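Long-range contact in protein-glutamine gamma-glutamyltransferase 2 (Pagrus major, PDB 1G0D), which probably catalyses calcium-dependent cross-linking of proteins, joining peptide-bound glutamine to lysine side chains or other primary amines: residues A245-Q257 against V267-T281. Sequence-based numbering, arbitrary orientation.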
ATOM      1  N   ALA A 245      16.620  -1.505   4.386  1.00 22.18           N
ATOM      2  CA  ALA A 245      16.272  -0.561   3.350  1.00 21.27           C
ATOM      3  C   ALA A 245      14.862  -0.886   2.868  1.00 25.34           C
ATOM      4  O   ALA A 245      14.496  -2.063   2.729  1.00 26.56           O
ATOM      5  CB  ALA A 245      17.243  -0.672   2.210  1.00 18.49           C
ATOM      6  N   PRO A 246      14.047   0.153   2.608  1.00 25.92           N
ATOM      7  CA  PRO A 246      12.673  -0.028   2.134  1.00 22.37           C
ATOM      8  C   PRO A 246      12.495  -0.963   0.940  1.00 21.09           C
ATOM      9  O   PRO A 246      11.535  -1.722   0.879  1.00 22.97           O
ATOM     10  CB  PRO A 246      12.229   1.394   1.813  1.00 20.15           C
ATOM     11  CG  PRO A 246      12.984   2.216   2.757  1.00 22.91           C
ATOM     12  CD  PRO A 246      14.354   1.581   2.798  1.00 25.41           C
ATOM     13  N   TYR A 247      13.416  -0.918  -0.009  1.00 21.72           N
ATOM     14  CA  TYR A 247      13.297  -1.746  -1.205  1.00 21.23           C
ATOM     15  C   TYR A 247      13.528  -3.248  -0.951  1.00 20.93           C
ATOM     16  O   TYR A 247      13.399  -4.074  -1.864  1.00 19.97           O
ATOM     17  CB  TYR A 247      14.260  -1.218  -2.275  1.00 18.94           C
ATOM     18  CG  TYR A 247      15.671  -1.621  -2.005  1.00 18.85           C
ATOM     19  CD1 TYR A 247      16.509  -0.810  -1.250  1.00 21.96           C
ATOM     20  CD2 TYR A 247      16.155  -2.857  -2.433  1.00 19.45           C
ATOM     21  CE1 TYR A 247      17.801  -1.220  -0.912  1.00 19.30           C
ATOM     22  CE2 TYR A 247      17.439  -3.282  -2.104  1.00 20.58           C
ATOM     23  CZ  TYR A 247      18.262  -2.458  -1.335  1.00 20.65           C
ATOM     24  OH  TYR A 247      19.535  -2.879  -0.992  1.00 17.58           O
ATOM     25  N   ARG A 248      13.844  -3.590   0.297  1.00 18.87           N
ATOM     26  CA  ARG A 248      14.108  -4.969   0.692  1.00 15.56           C
ATOM     27  C   ARG A 248      12.856  -5.790   0.996  1.00 15.50           C
ATOM     28  O   ARG A 248      12.802  -6.970   0.718  1.00 17.62           O
ATOM     29  CB  ARG A 248      14.985  -5.001   1.962  1.00 15.39           C
ATOM     30  CG  ARG A 248      16.486  -4.801   1.761  1.00 19.10           C
ATOM     31  CD  ARG A 248      17.190  -6.092   1.430  1.00 18.68           C
ATOM     32  NE  ARG A 248      18.125  -6.516   2.470  1.00 24.29           N
ATOM     33  CZ  ARG A 248      18.374  -7.794   2.746  1.00 29.43           C
ATOM     34  NH1 ARG A 248      19.233  -8.099   3.699  1.00 32.13           N
ATOM     35  NH2 ARG A 248      17.745  -8.774   2.080  1.00 33.47           N
ATOM     36  N   TRP A 249      11.860  -5.176   1.605  1.00 15.89           N
ATOM     37  CA  TRP A 249      10.692  -5.924   1.996  1.00 16.78           C
ATOM     38  C   TRP A 249       9.838  -6.492   0.891  1.00 18.97           C
ATOM     39  O   TRP A 249       9.550  -5.826  -0.099  1.00 20.29           O
ATOM     40  CB  TRP A 249       9.806  -5.083   2.900  1.00 16.59           C
ATOM     41  CG  TRP A 249      10.505  -4.252   3.952  1.00 11.52           C
ATOM     42  CD1 TRP A 249      10.665  -2.904   3.912  1.00  8.89           C
ATOM     43  CD2 TRP A 249      10.919  -4.662   5.271  1.00 11.53           C
ATOM     44  NE1 TRP A 249      11.134  -2.443   5.110  1.00 11.38           N
ATOM     45  CE2 TRP A 249      11.303  -3.490   5.972  1.00 12.17           C
ATOM     46  CE3 TRP A 249      11.000  -5.896   5.932  1.00 12.50           C
ATOM     47  CZ2 TRP A 249      11.761  -3.504   7.313  1.00  9.00           C
ATOM     48  CZ3 TRP A 249      11.452  -5.913   7.272  1.00 11.08           C
ATOM     49  CH2 TRP A 249      11.824  -4.715   7.943  1.00  7.38           C
ATOM     50  N   THR A 250       9.412  -7.738   1.085  1.00 19.47           N
ATOM     51  CA  THR A 250       8.534  -8.408   0.125  1.00 16.55           C
ATOM     52  C   THR A 250       7.152  -8.644   0.736  1.00 15.55           C
ATOM     53  O   THR A 250       6.292  -9.260   0.115  1.00 14.85           O
ATOM     54  CB  THR A 250       9.111  -9.748  -0.310  1.00 14.21           C
ATOM     55  OG1 THR A 250       9.776 -10.387   0.792  1.00 12.88           O
ATOM     56  CG2 THR A 250      10.099  -9.513  -1.417  1.00 12.48           C
ATOM     57  N   GLY A 251       6.947  -8.130   1.955  1.00 15.67           N
ATOM     58  CA  GLY A 251       5.682  -8.294   2.651  1.00 14.99           C
ATOM     59  C   GLY A 251       5.492  -7.492   3.932  1.00 15.24           C
ATOM     60  O   GLY A 251       6.447  -6.998   4.515  1.00 15.91           O
ATOM     61  N   SER A 252       4.251  -7.421   4.407  1.00 14.54           N
ATOM     62  CA  SER A 252       3.940  -6.639   5.599  1.00 13.80           C
ATOM     63  C   SER A 252       4.070  -7.305   6.943  1.00 15.30           C
ATOM     64  O   SER A 252       4.283  -6.628   7.935  1.00 19.77           O
ATOM     65  CB  SER A 252       2.531  -6.067   5.483  1.00 11.54           C
ATOM     66  OG  SER A 252       2.320  -5.533   4.175  1.00 16.92           O
ATOM     67  N   VAL A 253       3.952  -8.620   7.002  1.00 19.46           N
ATOM     68  CA  VAL A 253       4.038  -9.315   8.291  1.00 18.23           C
ATOM     69  C   VAL A 253       5.373  -9.149   9.073  1.00 16.62           C
ATOM     70  O   VAL A 253       5.369  -9.072  10.300  1.00 19.81           O
ATOM     71  CB  VAL A 253       3.749 -10.825   8.104  1.00 17.97           C
ATOM     72  CG1 VAL A 253       3.883 -11.536   9.427  1.00 16.32           C
ATOM     73  CG2 VAL A 253       2.369 -11.027   7.534  1.00 13.60           C
ATOM     74  N   PRO A 254       6.528  -9.151   8.389  1.00 15.30           N
ATOM     75  CA  PRO A 254       7.784  -8.987   9.142  1.00 14.05           C
ATOM     76  C   PRO A 254       7.946  -7.624   9.803  1.00 13.68           C
ATOM     77  O   PRO A 254       8.561  -7.498  10.852  1.00 17.24           O
ATOM     78  CB  PRO A 254       8.864  -9.270   8.102  1.00 14.79           C
ATOM     79  CG  PRO A 254       8.168 -10.040   7.019  1.00 13.82           C
ATOM     80  CD  PRO A 254       6.801  -9.405   6.966  1.00 15.97           C
ATOM     81  N   ILE A 255       7.387  -6.599   9.181  1.00 14.66           N
ATOM     82  CA  ILE A 255       7.427  -5.253   9.732  1.00 12.85           C
ATOM     83  C   ILE A 255       6.531  -5.205  10.978  1.00 15.04           C
ATOM     84  O   ILE A 255       6.918  -4.659  12.010  1.00 14.93           O
ATOM     85  CB  ILE A 255       6.878  -4.244   8.723  1.00 11.26           C
ATOM     86  CG1 ILE A 255       7.843  -4.102   7.562  1.00  7.49           C
ATOM     87  CG2 ILE A 255       6.598  -2.959   9.396  1.00  8.74           C
ATOM     88  CD1 ILE A 255       7.195  -3.526   6.342  1.00  7.12           C
ATOM     89  N   LEU A 256       5.321  -5.766  10.865  1.00 18.92           N
ATOM     90  CA  LEU A 256       4.377  -5.789  11.985  1.00 17.94           C
ATOM     91  C   LEU A 256       4.874  -6.647  13.156  1.00 17.81           C
ATOM     92  O   LEU A 256       4.798  -6.227  14.309  1.00 15.41           O
ATOM     93  CB  LEU A 256       2.995  -6.270  11.522  1.00 19.39           C
ATOM     94  CG  LEU A 256       2.235  -5.408  10.490  1.00 20.68           C
ATOM     95  CD1 LEU A 256       0.949  -6.114  10.035  1.00 14.36           C
ATOM     96  CD2 LEU A 256       1.871  -4.073  11.100  1.00 18.54           C
ATOM     97  N   GLN A 257       5.407  -7.833  12.891  1.00 18.99           N
ATOM     98  CA  GLN A 257       5.873  -8.637  14.010  1.00 22.19           C
ATOM     99  C   GLN A 257       7.040  -7.922  14.705  1.00 25.47           C
ATOM    100  O   GLN A 257       7.144  -7.944  15.933  1.00 26.17           O
ATOM    101  CB  GLN A 257       6.285 -10.049  13.556  1.00 26.20           C
ATOM    102  CG  GLN A 257       5.191 -10.891  12.869  1.00 36.01           C
ATOM    103  CD  GLN A 257       4.070 -11.427  13.816  1.00 47.12           C
ATOM    104  OE1 GLN A 257       3.992 -11.060  14.995  1.00 52.94           O
ATOM    105  NE2 GLN A 257       3.200 -12.301  13.284  1.00 47.82           N
ATOM    106  N   VAL A 267       9.621   0.823  12.866  1.00 18.68           N
ATOM    107  CA  VAL A 267      10.556  -0.051  12.175  1.00 12.95           C
ATOM    108  C   VAL A 267      11.349   0.720  11.155  1.00 15.01           C
ATOM    109  O   VAL A 267      10.776   1.530  10.435  1.00 17.79           O
ATOM    110  CB  VAL A 267       9.781  -1.164  11.483  1.00 11.27           C
ATOM    111  CG1 VAL A 267      10.710  -2.067  10.709  1.00  7.10           C
ATOM    112  CG2 VAL A 267       8.981  -1.938  12.522  1.00  9.18           C
ATOM    113  N   LYS A 268      12.663   0.496  11.105  1.00 14.88           N
ATOM    114  CA  LYS A 268      13.509   1.174  10.117  1.00 14.51           C
ATOM    115  C   LYS A 268      13.792   0.289   8.898  1.00 14.16           C
ATOM    116  O   LYS A 268      14.411  -0.760   9.045  1.00 17.82           O
ATOM    117  CB  LYS A 268      14.840   1.540  10.748  1.00 16.99           C
ATOM    118  CG  LYS A 268      14.756   2.530  11.890  1.00 21.87           C
ATOM    119  CD  LYS A 268      16.131   3.113  12.176  1.00 26.66           C
ATOM    120  CE  LYS A 268      16.232   3.631  13.567  1.00 28.85           C
ATOM    121  NZ  LYS A 268      15.724   2.590  14.487  1.00 37.31           N
ATOM    122  N   TYR A 269      13.401   0.697   7.690  1.00 15.45           N
ATOM    123  CA  TYR A 269      12.750   1.981   7.391  1.00 17.61           C
ATOM    124  C   TYR A 269      11.662   1.710   6.357  1.00 14.98           C
ATOM    125  O   TYR A 269      11.498   0.607   5.896  1.00 14.02           O
ATOM    126  CB  TYR A 269      13.758   2.966   6.748  1.00 17.32           C
ATOM    127  CG  TYR A 269      14.999   3.325   7.578  1.00 18.00           C
ATOM    128  CD1 TYR A 269      14.966   4.308   8.588  1.00 15.57           C
ATOM    129  CD2 TYR A 269      16.206   2.693   7.332  1.00 17.34           C
ATOM    130  CE1 TYR A 269      16.136   4.632   9.324  1.00 20.91           C
ATOM    131  CE2 TYR A 269      17.361   3.003   8.051  1.00 18.54           C
ATOM    132  CZ  TYR A 269      17.342   3.961   9.045  1.00 19.70           C
ATOM    133  OH  TYR A 269      18.535   4.186   9.750  1.00 21.06           O
ATOM    134  N   GLY A 270      10.945   2.733   5.953  1.00 16.75           N
ATOM    135  CA  GLY A 270       9.948   2.513   4.938  1.00 15.23           C
ATOM    136  C   GLY A 270       9.893   3.686   3.971  1.00 20.16           C
ATOM    137  O   GLY A 270      10.447   4.765   4.227  1.00 21.19           O
ATOM    138  N   GLN A 271       9.254   3.450   2.828  1.00 22.91           N
ATOM    139  CA  GLN A 271       9.032   4.480   1.817  1.00 20.97           C
ATOM    140  C   GLN A 271       7.551   4.380   1.395  1.00 18.78           C
ATOM    141  O   GLN A 271       6.890   3.409   1.759  1.00 15.98           O
ATOM    142  CB  GLN A 271       9.999   4.295   0.652  1.00 21.04           C
ATOM    143  CG  GLN A 271      11.211   5.170   0.853  1.00 17.86           C
ATOM    144  CD  GLN A 271      12.465   4.684   0.145  1.00 23.10           C
ATOM    145  OE1 GLN A 271      12.418   3.925  -0.846  1.00 18.31           O
ATOM    146  NE2 GLN A 271      13.608   5.135   0.652  1.00 23.42           N
ATOM    147  N   CYS A 272       7.028   5.346   0.634  1.00 17.44           N
ATOM    148  CA  CYS A 272       5.607   5.339   0.297  1.00 13.77           C
ATOM    149  C   CYS A 272       4.899   4.034  -0.047  1.00 15.06           C
ATOM    150  O   CYS A 272       3.868   3.760   0.565  1.00 22.05           O
ATOM    151  CB  CYS A 272       5.272   6.425  -0.727  1.00 11.54           C
ATOM    152  SG  CYS A 272       5.653   6.065  -2.380  1.00 11.88           S
ATOM    153  N   TRP A 273       5.403   3.209  -0.957  1.00 16.20           N
ATOM    154  CA  TRP A 273       4.693   1.943  -1.249  1.00 16.35           C
ATOM    155  C   TRP A 273       4.740   0.901  -0.094  1.00 17.19           C
ATOM    156  O   TRP A 273       3.881   0.019  -0.028  1.00 19.97           O
ATOM    157  CB  TRP A 273       5.187   1.298  -2.562  1.00 14.32           C
ATOM    158  CG  TRP A 273       6.473   0.652  -2.377  1.00 15.69           C
ATOM    159  CD1 TRP A 273       6.697  -0.635  -1.983  1.00 16.24           C
ATOM    160  CD2 TRP A 273       7.749   1.291  -2.417  1.00 15.09           C
ATOM    161  NE1 TRP A 273       8.032  -0.833  -1.761  1.00 14.78           N
ATOM    162  CE2 TRP A 273       8.705   0.338  -2.020  1.00 18.42           C
ATOM    163  CE3 TRP A 273       8.179   2.582  -2.745  1.00 13.09           C
ATOM    164  CZ2 TRP A 273      10.071   0.636  -1.942  1.00 15.38           C
ATOM    165  CZ3 TRP A 273       9.519   2.877  -2.668  1.00 10.87           C
ATOM    166  CH2 TRP A 273      10.450   1.910  -2.270  1.00 14.78           C
ATOM    167  N   VAL A 274       5.728   0.979   0.803  1.00 14.33           N
ATOM    168  CA  VAL A 274       5.791   0.062   1.954  1.00 11.49           C
ATOM    169  C   VAL A 274       4.756   0.445   3.049  1.00 13.24           C
ATOM    170  O   VAL A 274       4.281  -0.422   3.797  1.00 16.26           O
ATOM    171  CB  VAL A 274       7.180   0.082   2.615  1.00  8.33           C
ATOM    172  CG1 VAL A 274       7.193  -0.856   3.769  1.00  7.69           C
ATOM    173  CG2 VAL A 274       8.204  -0.347   1.667  1.00  8.76           C
ATOM    174  N   PHE A 275       4.422   1.742   3.131  1.00 14.35           N
ATOM    175  CA  PHE A 275       3.438   2.288   4.083  1.00 11.46           C
ATOM    176  C   PHE A 275       2.067   1.861   3.579  1.00 12.93           C
ATOM    177  O   PHE A 275       1.209   1.479   4.350  1.00 14.10           O
ATOM    178  CB  PHE A 275       3.386   3.827   4.067  1.00 13.06           C
ATOM    179  CG  PHE A 275       4.618   4.506   4.550  1.00 14.59           C
ATOM    180  CD1 PHE A 275       5.521   3.851   5.379  1.00 17.36           C
ATOM    181  CD2 PHE A 275       4.931   5.786   4.068  1.00 18.84           C
ATOM    182  CE1 PHE A 275       6.729   4.442   5.705  1.00 22.03           C
ATOM    183  CE2 PHE A 275       6.143   6.405   4.380  1.00 18.26           C
ATOM    184  CZ  PHE A 275       7.046   5.733   5.197  1.00 24.01           C
ATOM    185  N   ALA A 276       1.848   1.996   2.274  1.00 11.54           N
ATOM    186  CA  ALA A 276       0.573   1.642   1.677  1.00  9.23           C
ATOM    187  C   ALA A 276       0.303   0.138   1.834  1.00 13.13           C
ATOM    188  O   ALA A 276      -0.779  -0.241   2.303  1.00 17.67           O
ATOM    189  CB  ALA A 276       0.562   2.044   0.230  1.00  2.38           C
ATOM    190  N   ALA A 277       1.273  -0.707   1.466  1.00 12.25           N
ATOM    191  CA  ALA A 277       1.141  -2.157   1.602  1.00 10.53           C
ATOM    192  C   ALA A 277       0.862  -2.527   3.037  1.00 13.94           C
ATOM    193  O   ALA A 277      -0.013  -3.315   3.273  1.00 21.45           O
ATOM    194  CB  ALA A 277       2.365  -2.818   1.195  1.00 15.07           C
ATOM    195  N   VAL A 278       1.594  -1.975   4.005  1.00 13.62           N
ATOM    196  CA  VAL A 278       1.334  -2.295   5.421  1.00  6.95           C
ATOM    197  C   VAL A 278      -0.065  -1.781   5.819  1.00 12.57           C
ATOM    198  O   VAL A 278      -0.743  -2.379   6.643  1.00 16.30           O
ATOM    199  CB  VAL A 278       2.421  -1.659   6.338  1.00  8.08           C
ATOM    200  CG1 VAL A 278       2.055  -1.753   7.792  1.00  5.45           C
ATOM    201  CG2 VAL A 278       3.719  -2.329   6.115  1.00  3.58           C
ATOM    202  N   ALA A 279      -0.519  -0.675   5.236  1.00 17.70           N
ATOM    203  CA  ALA A 279      -1.865  -0.142   5.555  1.00 16.78           C
ATOM    204  C   ALA A 279      -2.872  -1.129   5.015  1.00 18.99           C
ATOM    205  O   ALA A 279      -3.864  -1.428   5.671  1.00 23.92           O
ATOM    206  CB  ALA A 279      -2.118   1.259   4.891  1.00 15.87           C
ATOM    207  N   CYS A 280      -2.612  -1.620   3.806  1.00 15.31           N
ATOM    208  CA  CYS A 280      -3.486  -2.586   3.185  1.00 12.82           C
ATOM    209  C   CYS A 280      -3.626  -3.837   4.011  1.00 11.37           C
ATOM    210  O   CYS A 280      -4.724  -4.309   4.176  1.00 18.55           O
ATOM    211  CB  CYS A 280      -2.960  -2.986   1.830  1.00 13.91           C
ATOM    212  SG  CYS A 280      -4.120  -3.908   0.840  1.00 14.24           S
ATOM    213  N   THR A 281      -2.528  -4.377   4.524  1.00 12.55           N
ATOM    214  CA  THR A 281      -2.557  -5.615   5.324  1.00  9.27           C
ATOM    215  C   THR A 281      -3.438  -5.495   6.548  1.00 12.65           C
ATOM    216  O   THR A 281      -4.177  -6.407   6.895  1.00 15.11           O
ATOM    217  CB  THR A 281      -1.161  -5.994   5.841  1.00  8.20           C
ATOM    218  OG1 THR A 281      -0.470  -6.770   4.859  1.00  9.76           O
ATOM    219  CG2 THR A 281      -1.263  -6.832   7.061  1.00  4.04           C
TER
HETATM  220  O   HOH W   1       9.820  -2.820  -0.657  1.00 31.99           O
HETATM  221  O   HOH W   2      14.553   2.099  -0.727  1.00 25.94           O
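S252 OG receives a hydrogen bond from W175 NE1, and its own proton has two possible weak acceptors on helix 272-286, T281 OG1 at 3.1 Å and A277 O at 3.3 Å. T281 OG1 is itself bonded to Y177 O, so this buried polar knot ties S252 to the helix and to the chain around W175. A nearly straight bond crosses further along, where W249 NE1 donates to Y269 O at 3.2 Å, N-H...O 173°. The oxygen lies in the indole plane, at its edge, and the peptide bond preceding Y269 is cis. With CG swung anti to its carbonyl carbon (chi1 -42°), W249 sits between V267 CG1, 3.8 Å from its CZ2, and V274 CG1, near its CD1; I255 CG1 covers one indole face. Replacing W249 with an alanine would probably take this donor from Y269 O and open a gap among V267, V274 and I255. Both segments belong to the papain-like catalytic core of transglutaminases: the active-site C272 opens helix 272-286, with Q271 at its N-cap. P246 lies against this start, its CG 3.6 Å from Q271 CD, and the two side chains cross at about a right angle; Q271 NE2 meanwhile bonds to R235 O. A water bridges the 246-249 loop and helix 272-286, donating to P246 O and W249 O and accepting from W273 NE1 (2.9 Å) in the indole plane; that ring also packs edge-to-face with the catalytically important Y515. Farther along, I255 CD1 wedges between V274 CG1 and V278 CG2, at 3.7 Å from each, and L256 CD1 meets T281 CG2 tip to tip.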